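Local coordinates for protein aminoglycoside-O-phosphotransferase VIII (Streptomyces rimosus, PDB 4H05) that transfers a phosphate from ATP to the 3'-hydroxyl of aminoglycoside antibiotics such as kanamycin, and so probably confers resistance to them, at residues E175-A180 / L263-L268; V75-E80 / V91-P96; L225-L230 / A244-E249. All coordinates share one frame; numbering follows the deposited sequence.

Contact 1 (E175-A180 / L263-L268)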
loop_
_atom_site.group_PDB
_atom_site.type_symbol
_atom_site.label_atom_id
_atom_site.label_comp_id
_atom_site.label_asym_id
_atom_site.label_seq_id
_atom_site.Cartn_x
_atom_site.Cartn_y
_atom_site.Cartn_z
ATOM N N GLU A 175 15.207 5.335 -15.393
ATOM C CA GLU A 175 15.657 4.614 -16.615
ATOM C C GLU A 175 17.138 4.239 -16.485
ATOM O O GLU A 175 17.555 3.108 -16.802
ATOM C CB GLU A 175 15.339 5.440 -17.901
ATOM C CG GLU A 175 13.880 5.376 -18.423
ATOM C CD GLU A 175 13.486 6.564 -19.338
ATOM N N ARG A 176 17.953 5.119 -15.919
ATOM C CA ARG A 176 19.388 4.803 -15.828
ATOM C C ARG A 176 19.733 3.692 -14.864
ATOM O O ARG A 176 20.598 2.842 -15.123
ATOM C CB ARG A 176 20.181 6.053 -15.431
ATOM C CG ARG A 176 21.692 5.813 -15.318
ATOM C CD ARG A 176 22.464 7.096 -14.966
ATOM N NE ARG A 176 22.482 7.328 -13.511
ATOM C CZ ARG A 176 23.168 6.598 -12.612
ATOM N NH1 ARG A 176 23.937 5.574 -12.979
ATOM N NH2 ARG A 176 23.071 6.885 -11.320
ATOM N N THR A 177 19.102 3.729 -13.703
ATOM C CA THR A 177 19.312 2.704 -12.685
ATOM C C THR A 177 18.420 1.477 -12.773
ATOM O O THR A 177 18.586 0.569 -11.991
ATOM C CB THR A 177 19.194 3.340 -11.297
ATOM O OG1 THR A 177 17.987 4.140 -11.201
ATOM C CG2 THR A 177 20.395 4.288 -11.090
ATOM N N ARG A 178 17.527 1.337 -13.738
ATOM C CA ARG A 178 16.626 0.161 -13.636
ATOM C C ARG A 178 17.393 -1.134 -13.455
ATOM O O ARG A 178 18.399 -1.340 -14.061
ATOM C CB ARG A 178 15.544 0.059 -14.742
ATOM C CG ARG A 178 15.677 -0.990 -15.807
ATOM C CD ARG A 178 14.614 -0.725 -16.901
ATOM N NE ARG A 178 13.669 -1.825 -17.073
ATOM C CZ ARG A 178 12.523 -1.784 -17.758
ATOM N NH1 ARG A 178 12.087 -0.692 -18.390
ATOM N NH2 ARG A 178 11.787 -2.886 -17.828
ATOM N N PRO A 179 16.922 -2.011 -12.562
ATOM C CA PRO A 179 17.639 -3.279 -12.399
ATOM C C PRO A 179 17.736 -4.147 -13.661
ATOM O O PRO A 179 16.875 -4.078 -14.549
ATOM C CB PRO A 179 16.840 -3.977 -11.305
ATOM C CG PRO A 179 16.270 -2.850 -10.523
ATOM C CD PRO A 179 15.852 -1.875 -11.570
ATOM N N ALA A 180 18.837 -4.891 -13.729
ATOM C CA ALA A 180 19.056 -5.985 -14.691
ATOM C C ALA A 180 17.988 -7.111 -14.676
ATOM O O ALA A 180 17.619 -7.645 -15.708
ATOM C CB ALA A 180 20.435 -6.603 -14.404
ATOM N N LEU A 263 16.877 -1.699 -3.455
ATOM C CA LEU A 263 16.073 -0.875 -2.536
ATOM C C LEU A 263 16.093 0.563 -2.990
ATOM O O LEU A 263 15.076 1.285 -2.954
ATOM C CB LEU A 263 16.650 -0.945 -1.125
ATOM C CG LEU A 263 16.319 -2.003 -0.090
ATOM C CD1 LEU A 263 15.595 -3.190 -0.642
ATOM C CD2 LEU A 263 17.502 -2.340 0.839
ATOM N N ALA A 264 17.277 1.043 -3.328
ATOM C CA ALA A 264 17.397 2.421 -3.799
ATOM C C ALA A 264 16.487 2.650 -5.006
ATOM O O ALA A 264 15.722 3.619 -5.024
ATOM C CB ALA A 264 18.850 2.814 -4.050
ATOM N N PHE A 265 16.462 1.670 -5.907
ATOM C CA PHE A 265 15.684 1.763 -7.108
ATOM C C PHE A 265 14.216 1.767 -6.785
ATOM O O PHE A 265 13.495 2.576 -7.300
ATOM C CB PHE A 265 15.959 0.643 -8.091
ATOM C CG PHE A 265 15.103 0.755 -9.324
ATOM C CD1 PHE A 265 15.435 1.631 -10.335
ATOM C CD2 PHE A 265 13.919 0.060 -9.422
ATOM C CE1 PHE A 265 14.637 1.783 -11.437
ATOM C CE2 PHE A 265 13.117 0.166 -10.519
ATOM C CZ PHE A 265 13.456 1.046 -11.540
ATOM N N TYR A 266 13.775 0.946 -5.857
ATOM C CA TYR A 266 12.334 0.870 -5.588
ATOM C C TYR A 266 11.862 1.986 -4.687
ATOM O O TYR A 266 10.704 2.396 -4.754
ATOM C CB TYR A 266 11.915 -0.570 -5.143
ATOM C CG TYR A 266 11.975 -1.570 -6.313
ATOM C CD1 TYR A 266 11.015 -1.530 -7.324
ATOM C CD2 TYR A 266 12.985 -2.495 -6.433
ATOM C CE1 TYR A 266 11.073 -2.358 -8.395
ATOM C CE2 TYR A 266 13.047 -3.367 -7.544
ATOM C CZ TYR A 266 12.112 -3.219 -8.526
ATOM O OH TYR A 266 12.144 -3.977 -9.594
ATOM N N ARG A 267 12.772 2.604 -3.933
ATOM C CA ARG A 267 12.455 3.849 -3.266
ATOM C C ARG A 267 12.268 4.985 -4.282
ATOM O O ARG A 267 11.424 5.852 -4.069
ATOM C CB ARG A 267 13.548 4.289 -2.245
ATOM C CG ARG A 267 13.542 3.678 -0.830
ATOM C CD ARG A 267 14.483 4.465 0.164
ATOM N NE ARG A 267 15.543 3.513 0.336
ATOM C CZ ARG A 267 16.781 3.547 -0.118
ATOM N NH1 ARG A 267 17.335 4.613 -0.630
ATOM N NH2 ARG A 267 17.486 2.439 0.028
ATOM N N LEU A 268 13.100 5.015 -5.320
ATOM C CA LEU A 268 13.015 6.021 -6.376
ATOM C C LEU A 268 11.767 5.820 -7.223
ATOM O O LEU A 268 10.978 6.768 -7.488
ATOM C CB LEU A 268 14.276 5.969 -7.278
ATOM C CG LEU A 268 14.192 6.757 -8.564
ATOM C CD1 LEU A 268 14.046 8.280 -8.321
ATOM C CD2 LEU A 268 15.412 6.363 -9.456
#
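Thr177 OG1 is hydrogen-bonded to the carbonyl O of Glu173, one turn back in its own helix, and with that polar partner in place it meets carbons of helix 260-270 by van der Waals contact. Thr177 OG1 lies in the plane of the Phe265 ring, at the edge, 3.7 Å from Phe265 CD1, while Leu268 CD2 closes on Thr177 OG1 at 3.8 Å. A first torsion of 49° sets OG1 between the backbone N and the carbonyl carbon. The Phe265 ring itself projects straight across, its CG anti to the backbone N (chi1 179°), and is met over one face by Pro179. Pro179 CD sits 3.4 Å from the Phe265 ring centroid and only 9° off the ring normal, a clear CH-pi contact. Arg178 adds its CA, 3.4 Å from Phe265 CE1, while its charged end leads away. On the helix side, Phe265 CD2 stands above the centre of the Tyr266 ring, and Tyr266 in turn packs on His220, Ser221 and Ala224. Pro179, in the loop that follows helix 167-177, thus covers one face of Phe265, joining that helix to helix 260-270 in the helical C-terminal lobe of the kinase-like aminoglycoside phosphotransferase fold.

Contact 2 (V75-E80 / V91-P96)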
loop_
_atom_site.group_PDB
_atom_site.type_symbol
_atom_site.label_atom_id
_atom_site.label_comp_id
_atom_site.label_asym_id
_atom_site.label_seq_id
_atom_site.Cartn_x
_atom_site.Cartn_y
_atom_site.Cartn_z
ATOM N N VAL A 75 -6.989 -9.970 4.704
ATOM C CA VAL A 75 -7.395 -8.800 3.948
ATOM C C VAL A 75 -8.872 -8.671 4.322
ATOM O O VAL A 75 -9.541 -9.646 4.520
ATOM C CB VAL A 75 -7.080 -9.175 2.483
ATOM C CG1 VAL A 75 -8.234 -9.794 1.739
ATOM C CG2 VAL A 75 -6.347 -8.103 1.747
ATOM N N PRO A 76 -9.419 -7.456 4.453
ATOM C CA PRO A 76 -10.834 -7.570 4.831
ATOM C C PRO A 76 -11.747 -7.951 3.641
ATOM O O PRO A 76 -11.429 -7.682 2.519
ATOM C CB PRO A 76 -11.178 -6.149 5.212
ATOM C CG PRO A 76 -10.347 -5.341 4.226
ATOM C CD PRO A 76 -9.037 -6.077 4.101
ATOM N N ARG A 77 -12.898 -8.514 3.928
ATOM C CA ARG A 77 -13.875 -8.841 2.909
ATOM C C ARG A 77 -14.500 -7.647 2.179
ATOM O O ARG A 77 -14.779 -6.572 2.734
ATOM C CB ARG A 77 -14.938 -9.692 3.604
ATOM C CG ARG A 77 -16.196 -10.035 2.826
ATOM C CD ARG A 77 -17.079 -11.039 3.609
ATOM N NE ARG A 77 -16.383 -12.333 3.670
ATOM C CZ ARG A 77 -16.450 -13.304 2.739
ATOM N NH1 ARG A 77 -17.196 -13.183 1.680
ATOM N NH2 ARG A 77 -15.752 -14.419 2.875
ATOM N N VAL A 78 -14.722 -7.804 0.899
ATOM C CA VAL A 78 -15.262 -6.730 0.095
ATOM C C VAL A 78 -16.779 -6.725 0.172
ATOM O O VAL A 78 -17.351 -7.797 0.130
ATOM C CB VAL A 78 -14.894 -6.920 -1.347
ATOM C CG1 VAL A 78 -15.659 -5.861 -2.244
ATOM C CG2 VAL A 78 -13.387 -6.870 -1.410
ATOM N N VAL A 79 -17.396 -5.540 0.282
ATOM C CA VAL A 79 -18.869 -5.371 0.251
ATOM C C VAL A 79 -19.237 -4.919 -1.162
ATOM O O VAL A 79 -20.055 -5.526 -1.859
ATOM C CB VAL A 79 -19.401 -4.415 1.412
ATOM C CG1 VAL A 79 -20.897 -4.509 1.587
ATOM C CG2 VAL A 79 -18.820 -4.758 2.787
ATOM N N GLU A 80 -18.619 -3.889 -1.669
ATOM C CA GLU A 80 -18.884 -3.529 -3.030
ATOM C C GLU A 80 -17.839 -2.580 -3.519
ATOM O O GLU A 80 -17.079 -2.041 -2.709
ATOM C CB GLU A 80 -20.261 -2.836 -3.104
ATOM C CG GLU A 80 -20.471 -1.796 -2.027
ATOM C CD GLU A 80 -21.530 -0.735 -2.324
ATOM O OE1 GLU A 80 -21.512 -0.193 -3.459
ATOM O OE2 GLU A 80 -22.364 -0.427 -1.389
ATOM N N VAL A 91 -16.150 -0.445 -0.799
ATOM C CA VAL A 91 -16.550 -0.674 0.558
ATOM C C VAL A 91 -16.075 -2.081 1.014
ATOM O O VAL A 91 -16.318 -3.096 0.328
ATOM C CB VAL A 91 -18.100 -0.599 0.648
ATOM C CG1 VAL A 91 -18.524 -0.790 2.090
ATOM C CG2 VAL A 91 -18.622 0.725 0.010
ATOM N N THR A 92 -15.459 -2.135 2.197
ATOM C CA THR A 92 -15.049 -3.339 2.813
ATOM C C THR A 92 -15.415 -3.366 4.260
ATOM O O THR A 92 -15.659 -2.338 4.872
ATOM C CB THR A 92 -13.513 -3.579 2.736
ATOM O OG1 THR A 92 -12.811 -2.764 3.683
ATOM C CG2 THR A 92 -12.980 -3.279 1.313
ATOM N N GLU A 93 -15.487 -4.563 4.809
ATOM C CA GLU A 93 -15.547 -4.698 6.253
ATOM C C GLU A 93 -14.322 -4.056 6.814
ATOM O O GLU A 93 -13.295 -4.133 6.194
ATOM C CB GLU A 93 -15.598 -6.181 6.629
ATOM C CG GLU A 93 -16.909 -6.765 6.119
ATOM C CD GLU A 93 -17.166 -8.197 6.554
ATOM O OE1 GLU A 93 -16.237 -8.819 7.095
ATOM O OE2 GLU A 93 -18.295 -8.681 6.322
ATOM N N ALA A 94 -14.439 -3.363 7.947
ATOM C CA ALA A 94 -13.317 -2.690 8.536
ATOM C C ALA A 94 -12.386 -3.795 9.018
ATOM O O ALA A 94 -12.875 -4.898 9.253
ATOM C CB ALA A 94 -13.782 -1.824 9.704
ATOM N N VAL A 95 -11.073 -3.522 9.080
ATOM C CA VAL A 95 -10.067 -4.487 9.641
ATOM C C VAL A 95 -9.830 -4.118 11.107
ATOM O O VAL A 95 -9.521 -2.983 11.376
ATOM C CB VAL A 95 -8.689 -4.403 8.878
ATOM C CG1 VAL A 95 -7.677 -5.406 9.438
ATOM C CG2 VAL A 95 -8.886 -4.653 7.399
ATOM N N PRO A 96 -9.974 -5.062 12.058
ATOM C CA PRO A 96 -9.816 -4.592 13.417
ATOM C C PRO A 96 -8.361 -4.304 13.703
ATOM O O PRO A 96 -7.537 -4.535 12.867
ATOM C CB PRO A 96 -10.313 -5.767 14.281
ATOM C CG PRO A 96 -10.188 -6.962 13.367
ATOM C CD PRO A 96 -10.457 -6.440 11.985
HETATM O O HOH W 1 -13.594 -8.911 6.757
#
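Pro76 lays its ring against Val95, with Pro76 CB 3.5 Å from Val95 CG2, and its CG also reaches Thr92 OG1. That hydroxyl is spent on Glu93 O, which it approaches from above the carbonyl plane. Beyond this wedge the chains pair as the antiparallel hairpin of strands 78-83 and 86-93, and Glu93 N donates to Arg77 O at 3.0 Å. Then a classic beta bulge sets Val79 and Glu80 together opposite Val91: Val91 O accepts from Val79 N at 2.7 Å and from Glu80 N at 3.1 Å, both reaching it from the same face of its plane. Val91 N returns a bond to Glu80 O, 2.7 Å long and nearly straight at 175°. Glu80 CG runs alongside Val91 CG2, 3.7 Å away, and its carboxylate ends on Arg17, Tyr18 and Trp89. Arg77 and Glu93 point the same way without a salt bridge, since Arg77 NE stays 4.9 Å from Glu93 OE2. A water instead takes the Arg77 N-H and donates to Glu93 OE1. Main-chain bonds thus hold this edge of the N-terminal sheet, with the opposite charges of Arg77 and Glu93 probably adding only a weak attraction.

Contact 3 (L225-L230 / A244-E249)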
loop_
_atom_site.group_PDB
_atom_site.type_symbol
_atom_site.label_atom_id
_atom_site.label_comp_id
_atom_site.label_asym_id
_atom_site.label_seq_id
_atom_site.Cartn_x
_atom_site.Cartn_y
_atom_site.Cartn_z
ATOM N N LEU A 225 10.036 -0.211 0.618
ATOM C CA LEU A 225 9.178 0.770 1.226
ATOM C C LEU A 225 9.020 0.464 2.673
ATOM O O LEU A 225 8.970 1.331 3.459
ATOM C CB LEU A 225 7.784 0.847 0.590
ATOM C CG LEU A 225 7.594 0.981 -0.930
ATOM C CD1 LEU A 225 6.245 1.634 -1.234
ATOM C CD2 LEU A 225 8.759 1.572 -1.694
ATOM N N VAL A 226 8.860 -0.784 3.030
ATOM C CA VAL A 226 8.804 -1.101 4.424
ATOM C C VAL A 226 10.046 -0.632 5.122
ATOM O O VAL A 226 9.942 -0.163 6.265
ATOM C CB VAL A 226 8.616 -2.625 4.701
ATOM C CG1 VAL A 226 9.679 -3.102 5.652
ATOM C CG2 VAL A 226 7.313 -2.778 5.360
ATOM N N LEU A 227 11.236 -0.792 4.496
ATOM C CA LEU A 227 12.506 -0.433 5.222
ATOM C C LEU A 227 12.723 1.060 5.265
ATOM O O LEU A 227 13.287 1.593 6.213
ATOM C CB LEU A 227 13.729 -1.133 4.640
ATOM C CG LEU A 227 13.760 -2.642 4.879
ATOM C CD1 LEU A 227 14.643 -3.249 3.814
ATOM C CD2 LEU A 227 14.229 -3.084 6.302
ATOM N N ARG A 228 12.227 1.772 4.254
ATOM C CA ARG A 228 12.294 3.219 4.282
ATOM C C ARG A 228 11.458 3.740 5.430
ATOM O O ARG A 228 11.815 4.744 6.017
ATOM C CB ARG A 228 11.800 3.829 2.957
ATOM C CG ARG A 228 11.677 5.349 2.955
ATOM C CD ARG A 228 10.178 5.702 2.777
ATOM N NE ARG A 228 9.809 5.618 1.394
ATOM C CZ ARG A 228 8.620 5.307 0.840
ATOM N NH1 ARG A 228 7.475 5.020 1.498
ATOM N NH2 ARG A 228 8.599 5.308 -0.495
ATOM N N GLU A 229 10.318 3.110 5.723
ATOM C CA GLU A 229 9.476 3.543 6.856
ATOM C C GLU A 229 10.069 3.046 8.201
ATOM O O GLU A 229 10.292 3.838 9.072
ATOM C CB GLU A 229 8.063 3.080 6.688
ATOM C CG GLU A 229 7.347 3.702 5.497
ATOM C CD GLU A 229 7.480 5.214 5.473
ATOM O OE1 GLU A 229 7.154 5.911 6.473
ATOM O OE2 GLU A 229 7.879 5.739 4.433
ATOM N N LEU A 230 10.407 1.773 8.321
ATOM C CA LEU A 230 11.013 1.231 9.538
ATOM C C LEU A 230 12.271 1.967 10.028
ATOM O O LEU A 230 12.640 1.785 11.189
ATOM C CB LEU A 230 11.381 -0.284 9.399
ATOM C CG LEU A 230 10.199 -1.248 9.469
ATOM C CD1 LEU A 230 10.618 -2.685 9.229
ATOM C CD2 LEU A 230 9.426 -1.123 10.770
ATOM N N ALA A 244 16.751 -4.069 11.411
ATOM C CA ALA A 244 17.437 -5.362 11.670
ATOM C C ALA A 244 16.470 -6.511 12.064
ATOM O O ALA A 244 16.607 -7.634 11.577
ATOM C CB ALA A 244 18.505 -5.188 12.755
ATOM N N ALA A 245 15.505 -6.254 12.945
ATOM C CA ALA A 245 14.558 -7.331 13.306
ATOM C C ALA A 245 13.683 -7.718 12.086
ATOM O O ALA A 245 13.522 -8.892 11.754
ATOM C CB ALA A 245 13.716 -6.959 14.513
ATOM N N PHE A 246 13.162 -6.748 11.363
ATOM C CA PHE A 246 12.493 -7.089 10.111
ATOM C C PHE A 246 13.410 -7.900 9.197
ATOM O O PHE A 246 13.010 -8.929 8.665
ATOM C CB PHE A 246 12.068 -5.842 9.384
ATOM C CG PHE A 246 11.359 -6.128 8.101
ATOM C CD1 PHE A 246 12.076 -6.344 6.953
ATOM C CD2 PHE A 246 9.989 -6.183 8.058
ATOM C CE1 PHE A 246 11.437 -6.604 5.771
ATOM C CE2 PHE A 246 9.331 -6.420 6.859
ATOM C CZ PHE A 246 10.062 -6.653 5.721
ATOM N N LEU A 247 14.678 -7.519 9.084
ATOM C CA LEU A 247 15.552 -8.239 8.145
ATOM C C LEU A 247 15.947 -9.629 8.609
ATOM O O LEU A 247 16.032 -10.544 7.791
ATOM C CB LEU A 247 16.804 -7.442 7.788
ATOM C CG LEU A 247 16.766 -6.402 6.645
ATOM C CD1 LEU A 247 18.221 -6.018 6.347
ATOM C CD2 LEU A 247 16.102 -6.955 5.413
ATOM N N ARG A 248 16.164 -9.817 9.903
ATOM C CA ARG A 248 16.412 -11.196 10.464
ATOM C C ARG A 248 15.230 -12.117 10.211
ATOM O O ARG A 248 15.407 -13.200 9.717
ATOM C CB ARG A 248 16.644 -11.077 11.986
ATOM C CG ARG A 248 16.933 -12.400 12.774
ATOM C CD ARG A 248 17.327 -12.075 14.234
ATOM N NE ARG A 248 18.102 -10.818 14.241
ATOM C CZ ARG A 248 17.738 -9.649 14.779
ATOM N NH1 ARG A 248 16.620 -9.507 15.490
ATOM N NH2 ARG A 248 18.552 -8.600 14.648
ATOM N N GLU A 249 14.013 -11.662 10.552
ATOM C CA GLU A 249 12.789 -12.431 10.278
ATOM C C GLU A 249 12.555 -12.659 8.788
ATOM O O GLU A 249 12.320 -13.783 8.346
ATOM C CB GLU A 249 11.564 -11.765 10.934
ATOM C CG GLU A 249 10.190 -12.396 10.609
ATOM C CD GLU A 249 10.072 -13.866 11.010
ATOM O OE1 GLU A 249 10.846 -14.208 11.951
ATOM O OE2 GLU A 249 9.260 -14.653 10.357
#
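Phe246 is the bump of this contact, and the hollow that receives it is lined by Val226, Leu227 and Leu230. The two helices, 220-230 and 240-251, run roughly antiparallel, at 150° between their N-to-C directions, within the helical C-terminal lobe of the phosphotransferase fold. Their local axes are 10.8 Å apart at closest approach, and the Phe246 ring lies between the helices. With CG anti to its backbone N (chi1 -179°), Phe246 sends that ring away from its own helix and toward the other one. All three partners come to the same side of the ring plane, but only Val226 stands over the face. Val226 meets it tip to tip: its CG1, offset toward the rim, is 3.5 Å from Phe246 CE2 and 18° off the normal through the centroid, in a CH-pi contact. Leu230 arrives at about a right angle and fills the corner where the ring joins its stem, its CD1 lying 3.5 Å from Phe246 CB. Ala117 of helix 109-124 also touches Phe246, which ties a third helix to the pair. The side chains that meet across the two segments are all apolar, and the joining is done by the fit of Phe246 among Val226, Leu227 and Leu230. Val226 also packs on Leu191, next in sequence to Asp190, the predicted proton acceptor. On the remaining flank Leu227 approaches the ring obliquely, beyond its outline, with its CD2 4.0 Å from Phe246 CD1. The same branch bridges two neighbours on helix 240-251, for Leu227 CD2 also lies 4.2 Å from Leu247 CG.

Overall arrangement
From the N terminus, the chain first closes contact 2, a beta hairpin at the edge of the N-terminal sheet whose two segments are separated by ten residues, most of them strand, before running on into the helical lobe. Contact 1 opens much later, at 175-180, and closes only at 263-268, so it encloses a long loop that carries the predicted proton acceptor Asp190 and the predicted magnesium ligands Asn195 and Asp210. Contact 3 is nested inside that loop and joins two successive helices. Contacts 1 and 3 touch, as Tyr266 O packs on Leu225 CD2 and Arg267 on Arg228, which links helices 220-230 and 260-270. Contact 2 stands apart, its centre about 34 Å from that of contact 1.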